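PDB 6IX1: 2S Albumin protein from Dolichos, which is a seed protein, probably with a storage or ligand-binding role, built as a four-bladed beta-propeller of the hemopexin type. Local coordinates for residues A70-V75 with Y83-P88; I171-A176 with Y184-A189. All coordinates share one frame; numbering follows the deposited sequence.

Interaction 1 of 2, residues A70-V75 with Y83-P88; sequences ASEAYV and YIDYAP
One face of the Tyr-74 ring is covered by Tyr-83, whose CD1 stands 3.3 Å above the ring centre. The offset stack has centroids 4.2 Å apart and planes inclined by 24°. Tyr-74 in turn covers one face of Tyr-83, its OH toward the rim, with Tyr-74 N at the in-plane edge. The Tyr-86 ring receives Ser-71 O over one face, 3.1 Å above the plane and toward the rim, with Ser-71 CB making a CH-pi contact; Glu-72 O and a water lie at its edge.

This is an antiparallel hairpin pairing within one blade of a hemopexin-type propeller. Ala-73 and Ile-84 form a hydrogen-bonded pair, Ile-84 N meeting Ala-73 O at 2.9 Å and Ala-73 N returning a bond to Ile-84 O. Tyr-74 and Tyr-83 are the adjacent non-hydrogen-bonded pair; CG anti to the backbone N (chi1 -161°) lays the Tyr-83 ring across the neighbouring strand, CD1 over Tyr-74 and OH at Glu-72. An alanine in place of Tyr-74 would remove the stacked ring and its contacts with Phe-66 and Phe-106, and would probably let Tyr-83 shift or turn more freely.

Tyr-83 OH makes a weak 2.7 Å bond to Glu-72 OE1 and also pairs with Thr-68 OG1. Besides Ser-11 N, Tyr-86 OH bonds the edge water, which donates to Ala-70 O and Glu-72 O. Glu-72 OE2 and Asp-85 OD2, 4.3 Å apart, share a donating water, probably easing their repulsion. At the strand's end Tyr-86 N meets Ser-71 O at 3.0 Å, and Asp-85 OD1 accepts from Ala-87 N at 2.9 Å, an Asx turn.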
loop_
_atom_site.group_PDB
_atom_site.type_symbol
_atom_site.label_atom_id
_atom_site.label_comp_id
_atom_site.label_asym_id
_atom_site.label_seq_id
_atom_site.Cartn_x
_atom_site.Cartn_y
_atom_site.Cartn_z
ATOM N N ALA A 70 -7.013 1.861 -13.663
ATOM C CA ALA A 70 -7.235 0.610 -14.394
ATOM C C ALA A 70 -6.756 -0.566 -13.531
ATOM O O ALA A 70 -6.983 -0.535 -12.308
ATOM C CB ALA A 70 -6.678 0.688 -15.789
ATOM N N SER A 71 -6.027 -1.520 -14.096
ATOM C CA SER A 71 -5.450 -2.614 -13.311
ATOM C C SER A 71 -3.919 -2.457 -13.271
ATOM O O SER A 71 -3.171 -3.402 -13.390
ATOM C CB SER A 71 -5.897 -3.930 -13.870
ATOM O OG SER A 71 -7.306 -4.075 -13.754
ATOM N N GLU A 72 -3.492 -1.237 -12.982
ATOM C CA GLU A 72 -2.065 -0.862 -12.848
ATOM C C GLU A 72 -1.702 -0.546 -11.388
ATOM O O GLU A 72 -2.517 -0.039 -10.661
ATOM C CB GLU A 72 -1.754 0.311 -13.770
ATOM C CG GLU A 72 -1.967 -0.072 -15.241
ATOM C CD GLU A 72 -1.852 1.040 -16.260
ATOM O OE1 GLU A 72 -1.804 2.149 -15.846
ATOM O OE2 GLU A 72 -1.958 0.693 -17.447
ATOM N N ALA A 73 -0.448 -0.840 -11.068
ATOM C CA ALA A 73 0.082 -0.534 -9.744
ATOM C C ALA A 73 1.598 -0.378 -9.835
ATOM O O ALA A 73 2.192 -1.035 -10.649
ATOM C CB ALA A 73 -0.277 -1.612 -8.784
ATOM N N TYR A 74 2.135 0.454 -8.920
ATOM C CA TYR A 74 3.581 0.392 -8.632
ATOM C C TYR A 74 3.878 -0.555 -7.503
ATOM O O TYR A 74 3.091 -0.582 -6.514
ATOM C CB TYR A 74 4.169 1.773 -8.313
ATOM C CG TYR A 74 4.367 2.637 -9.504
ATOM C CD1 TYR A 74 5.525 2.523 -10.261
ATOM C CD2 TYR A 74 3.431 3.527 -9.959
ATOM C CE1 TYR A 74 5.759 3.270 -11.405
ATOM C CE2 TYR A 74 3.651 4.300 -11.073
ATOM C CZ TYR A 74 4.821 4.172 -11.803
ATOM O OH TYR A 74 5.013 4.957 -12.898
ATOM N N VAL A 75 4.944 -1.322 -7.647
ATOM C CA VAL A 75 5.450 -2.158 -6.558
ATOM C C VAL A 75 6.907 -1.857 -6.313
ATOM O O VAL A 75 7.590 -1.324 -7.216
ATOM C CB VAL A 75 5.233 -3.633 -6.942
ATOM C CG1 VAL A 75 3.760 -3.959 -7.083
ATOM C CG2 VAL A 75 5.939 -4.103 -8.209
ATOM N N TYR A 83 6.458 -0.693 -12.469
ATOM C CA TYR A 83 5.044 -0.447 -12.823
ATOM C C TYR A 83 4.519 -1.721 -13.458
ATOM O O TYR A 83 5.139 -2.135 -14.391
ATOM C CB TYR A 83 4.867 0.751 -13.752
ATOM C CG TYR A 83 3.513 1.344 -13.811
ATOM C CD1 TYR A 83 2.748 1.516 -12.687
ATOM C CD2 TYR A 83 3.026 1.854 -14.973
ATOM C CE1 TYR A 83 1.510 2.128 -12.750
ATOM C CE2 TYR A 83 1.772 2.422 -15.060
ATOM C CZ TYR A 83 1.048 2.675 -13.917
ATOM O OH TYR A 83 -0.167 3.295 -13.981
ATOM N N ILE A 84 3.414 -2.227 -12.967
ATOM C CA ILE A 84 2.864 -3.516 -13.449
ATOM C C ILE A 84 1.409 -3.269 -13.853
ATOM O O ILE A 84 0.658 -2.423 -13.337
ATOM C CB ILE A 84 3.053 -4.641 -12.417
ATOM C CG1 ILE A 84 2.117 -4.500 -11.217
ATOM C CG2 ILE A 84 4.481 -4.675 -12.006
ATOM C CD1 ILE A 84 2.104 -5.683 -10.291
ATOM N N ASP A 85 0.965 -4.170 -14.715
ATOM C CA ASP A 85 -0.483 -4.471 -14.923
ATOM C C ASP A 85 -0.751 -5.825 -14.260
ATOM O O ASP A 85 -0.081 -6.783 -14.619
ATOM C CB ASP A 85 -0.866 -4.431 -16.415
ATOM C CG ASP A 85 -2.387 -4.511 -16.606
ATOM O OD1 ASP A 85 -3.017 -5.356 -15.993
ATOM O OD2 ASP A 85 -2.948 -3.514 -17.245
ATOM N N TYR A 86 -1.549 -5.873 -13.203
ATOM C CA TYR A 86 -1.819 -7.111 -12.439
ATOM C C TYR A 86 -3.006 -7.890 -13.059
ATOM O O TYR A 86 -3.308 -9.003 -12.546
ATOM C CB TYR A 86 -1.945 -6.849 -10.939
ATOM C CG TYR A 86 -2.965 -5.816 -10.580
ATOM C CD1 TYR A 86 -4.271 -6.211 -10.345
ATOM C CD2 TYR A 86 -2.654 -4.471 -10.445
ATOM C CE1 TYR A 86 -5.243 -5.275 -10.062
ATOM C CE2 TYR A 86 -3.613 -3.529 -10.177
ATOM C CZ TYR A 86 -4.906 -3.935 -9.981
ATOM O OH TYR A 86 -5.877 -3.035 -9.705
ATOM N N ALA A 87 -3.681 -7.377 -14.090
ATOM C CA ALA A 87 -4.567 -8.183 -14.989
ATOM C C ALA A 87 -5.478 -9.139 -14.243
ATOM O O ALA A 87 -5.422 -10.355 -14.451
ATOM C CB ALA A 87 -3.715 -8.848 -16.081
ATOM N N PRO A 88 -6.394 -8.674 -13.400
ATOM C CA PRO A 88 -7.223 -9.575 -12.615
ATOM C C PRO A 88 -8.065 -10.505 -13.473
ATOM O O PRO A 88 -8.515 -10.150 -14.573
ATOM C CB PRO A 88 -8.138 -8.687 -11.796
ATOM C CG PRO A 88 -7.640 -7.339 -11.971
ATOM C CD PRO A 88 -6.684 -7.315 -13.114
HETATM O O HOH W 1 -5.206 -0.483 -10.107
HETATM O O HOH W 2 -5.016 -1.988 -16.806
HETATM O O HOH W 3 -1.828 -1.700 -18.732
#

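Interaction 2 of 2, residues I171-A176 with Y184-A189; sequences IDASFA and YLFKGA. With SO4 (sulfate ion), chain D.
Phe-175 and Tyr-184 run alongside each other with planes 15° apart, displaced until little of one ring lies over the other. The closest approach is Phe-175 CZ to Tyr-184 CD1, 3.3 Å. Phe-186 crosses Phe-175 obliquely, with Phe-175 CE1 near the plane at the edge of its ring, 4.0 Å from Phe-186 CE1. Phe-175 CG sits in the crowded position between backbone N and carbonyl carbon (chi1 73°), while both partners place CG anti to the carbonyl carbon. On the other face of this antiparallel hairpin, Ile-171 CD1 meets Leu-185 CD1 obliquely at 4.0 Å.

A classic beta bulge starts the edge strand of this propeller blade. Phe-186 O accepts from Asp-172 N at 2.8 Å, in the carbonyl plane, and from Ala-173 N, 34° out of that plane. Asp-172 OD2 takes Gly-188 N on its anti lone pair at 2.8 Å. Tyr-184 OH donates to a sulfate, probably from the crystallisation liquor, which Gly-32 N and Tyr-191 OH also bind.

Lys-187 NZ bonds Ser-169 OG and Gly-170 O. Within the pair the polar grip on the carboxylate is the Gly-188 N bond to Asp-172 OD2; the lysine charge, with NZ 6.0 Å from Asp-172 OD1, would probably temper it only at a distance.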
loop_
_atom_site.group_PDB
_atom_site.type_symbol
_atom_site.label_atom_id
_atom_site.label_comp_id
_atom_site.label_asym_id
_atom_site.label_seq_id
_atom_site.Cartn_x
_atom_site.Cartn_y
_atom_site.Cartn_z
ATOM N N ILE A 171 4.215 4.099 9.046
ATOM C CA ILE A 171 3.166 3.171 8.533
ATOM C C ILE A 171 3.902 2.050 7.793
ATOM O O ILE A 171 4.784 2.331 7.006
ATOM C CB ILE A 171 2.171 3.956 7.645
ATOM C CG1 ILE A 171 1.549 5.109 8.448
ATOM C CG2 ILE A 171 1.143 3.044 7.043
ATOM C CD1 ILE A 171 0.675 6.046 7.690
ATOM N N ASP A 172 3.539 0.770 8.063
ATOM C CA ASP A 172 4.120 -0.398 7.376
ATOM C C ASP A 172 3.399 -0.725 6.064
ATOM O O ASP A 172 4.023 -1.288 5.175
ATOM C CB ASP A 172 4.119 -1.623 8.272
ATOM C CG ASP A 172 5.132 -1.518 9.398
ATOM O OD1 ASP A 172 6.131 -0.789 9.269
ATOM O OD2 ASP A 172 4.873 -2.146 10.433
ATOM N N ALA A 173 2.078 -0.483 5.987
ATOM C CA ALA A 173 1.341 -0.826 4.762
ATOM C C ALA A 173 0.049 -0.026 4.774
ATOM O O ALA A 173 -0.403 0.396 5.871
ATOM C CB ALA A 173 1.036 -2.330 4.668
ATOM N N SER A 174 -0.573 0.147 3.630
ATOM C CA SER A 174 -1.824 0.911 3.571
ATOM C C SER A 174 -2.470 0.638 2.224
ATOM O O SER A 174 -1.779 0.370 1.284
ATOM C CB SER A 174 -1.551 2.433 3.743
ATOM O OG SER A 174 -0.522 2.905 2.833
ATOM N N PHE A 175 -3.758 0.848 2.202
ATOM C CA PHE A 175 -4.439 0.923 0.897
ATOM C C PHE A 175 -5.691 1.787 1.004
ATOM O O PHE A 175 -6.325 1.901 2.057
ATOM C CB PHE A 175 -4.784 -0.491 0.367
ATOM C CG PHE A 175 -5.894 -1.208 1.055
ATOM C CD1 PHE A 175 -5.665 -1.857 2.248
ATOM C CD2 PHE A 175 -7.155 -1.270 0.479
ATOM C CE1 PHE A 175 -6.700 -2.556 2.877
ATOM C CE2 PHE A 175 -8.188 -1.937 1.133
ATOM C CZ PHE A 175 -7.978 -2.546 2.322
ATOM N N ALA A 176 -6.054 2.370 -0.110
ATOM C CA ALA A 176 -7.286 3.115 -0.181
ATOM C C ALA A 176 -8.472 2.146 -0.312
ATOM O O ALA A 176 -8.389 1.172 -1.056
ATOM C CB ALA A 176 -7.268 3.943 -1.443
ATOM N N TYR A 184 -7.002 2.277 4.857
ATOM C CA TYR A 184 -6.564 1.389 5.940
ATOM C C TYR A 184 -5.056 1.588 6.105
ATOM O O TYR A 184 -4.324 1.527 5.127
ATOM C CB TYR A 184 -6.845 -0.065 5.592
ATOM C CG TYR A 184 -8.276 -0.399 5.584
ATOM C CD1 TYR A 184 -9.039 -0.236 4.452
ATOM C CD2 TYR A 184 -8.912 -0.846 6.727
ATOM C CE1 TYR A 184 -10.408 -0.477 4.485
ATOM C CE2 TYR A 184 -10.271 -1.087 6.761
ATOM C CZ TYR A 184 -11.025 -0.983 5.611
ATOM O OH TYR A 184 -12.375 -1.199 5.599
ATOM N N LEU A 185 -4.651 1.801 7.362
ATOM C CA LEU A 185 -3.206 1.996 7.686
ATOM C C LEU A 185 -2.849 0.819 8.627
ATOM O O LEU A 185 -3.572 0.502 9.560
ATOM C CB LEU A 185 -2.971 3.319 8.440
ATOM C CG LEU A 185 -3.600 4.560 7.815
ATOM C CD1 LEU A 185 -3.214 5.747 8.690
ATOM C CD2 LEU A 185 -3.056 4.791 6.398
ATOM N N PHE A 186 -1.720 0.226 8.329
ATOM C CA PHE A 186 -1.230 -0.927 9.095
ATOM C C PHE A 186 0.164 -0.604 9.665
ATOM O O PHE A 186 0.984 -0.022 9.002
ATOM C CB PHE A 186 -1.069 -2.149 8.177
ATOM C CG PHE A 186 -2.348 -2.603 7.536
ATOM C CD1 PHE A 186 -2.809 -2.081 6.379
ATOM C CD2 PHE A 186 -3.141 -3.511 8.155
ATOM C CE1 PHE A 186 -4.034 -2.485 5.852
ATOM C CE2 PHE A 186 -4.383 -3.936 7.724
ATOM C CZ PHE A 186 -4.817 -3.412 6.530
ATOM N N LYS A 187 0.395 -1.033 10.878
ATOM C CA LYS A 187 1.684 -0.817 11.562
ATOM C C LYS A 187 1.871 -2.001 12.516
ATOM O O LYS A 187 1.071 -2.164 13.466
ATOM C CB LYS A 187 1.716 0.512 12.317
ATOM C CG LYS A 187 2.919 0.810 13.208
ATOM C CD LYS A 187 4.082 1.007 12.396
ATOM C CE LYS A 187 5.186 1.846 13.078
ATOM N NZ LYS A 187 4.973 3.276 13.564
ATOM N N GLY A 188 2.861 -2.818 12.202
ATOM C CA GLY A 188 3.056 -4.077 12.907
ATOM C C GLY A 188 1.795 -4.895 12.970
ATOM O O GLY A 188 1.173 -5.094 11.915
ATOM N N ALA A 189 1.392 -5.205 14.187
ATOM C CA ALA A 189 0.232 -6.082 14.465
ATOM C C ALA A 189 -1.124 -5.364 14.354
ATOM O O ALA A 189 -2.176 -6.041 14.417
ATOM C CB ALA A 189 0.419 -6.605 15.874
HETATM S S SO4 D . -12.864 -2.429 9.190
HETATM O O1 SO4 D . -13.941 -3.039 9.887
HETATM O O2 SO4 D . -13.414 -1.896 7.990
HETATM O O3 SO4 D . -11.913 -3.360 8.858
HETATM O O4 SO4 D . -12.219 -1.393 9.944
#

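Interaction 1 closes before interaction 2 opens, so the two hairpin contacts follow in series along the chain. Their centres are 20 Å apart and their nearest atoms about 9 Å, without touching. They belong to different sheets: 70-75 with 83-88 joins strands 72-77 and 80-85 of the second sheet, whereas 171-176 with 184-189 joins strands 173-176 and 182-187 of the fourth. Interaction 2 lies nearer the centre of the chain, about 7 Å from it against 13 Å. Both also meet the first sheet's region, interaction 1 through Phe-8, Ser-11 and Tyr-17, interaction 2 through strand 6-9, consistent with the second and fourth blades flanking the first in the propeller's closed ring.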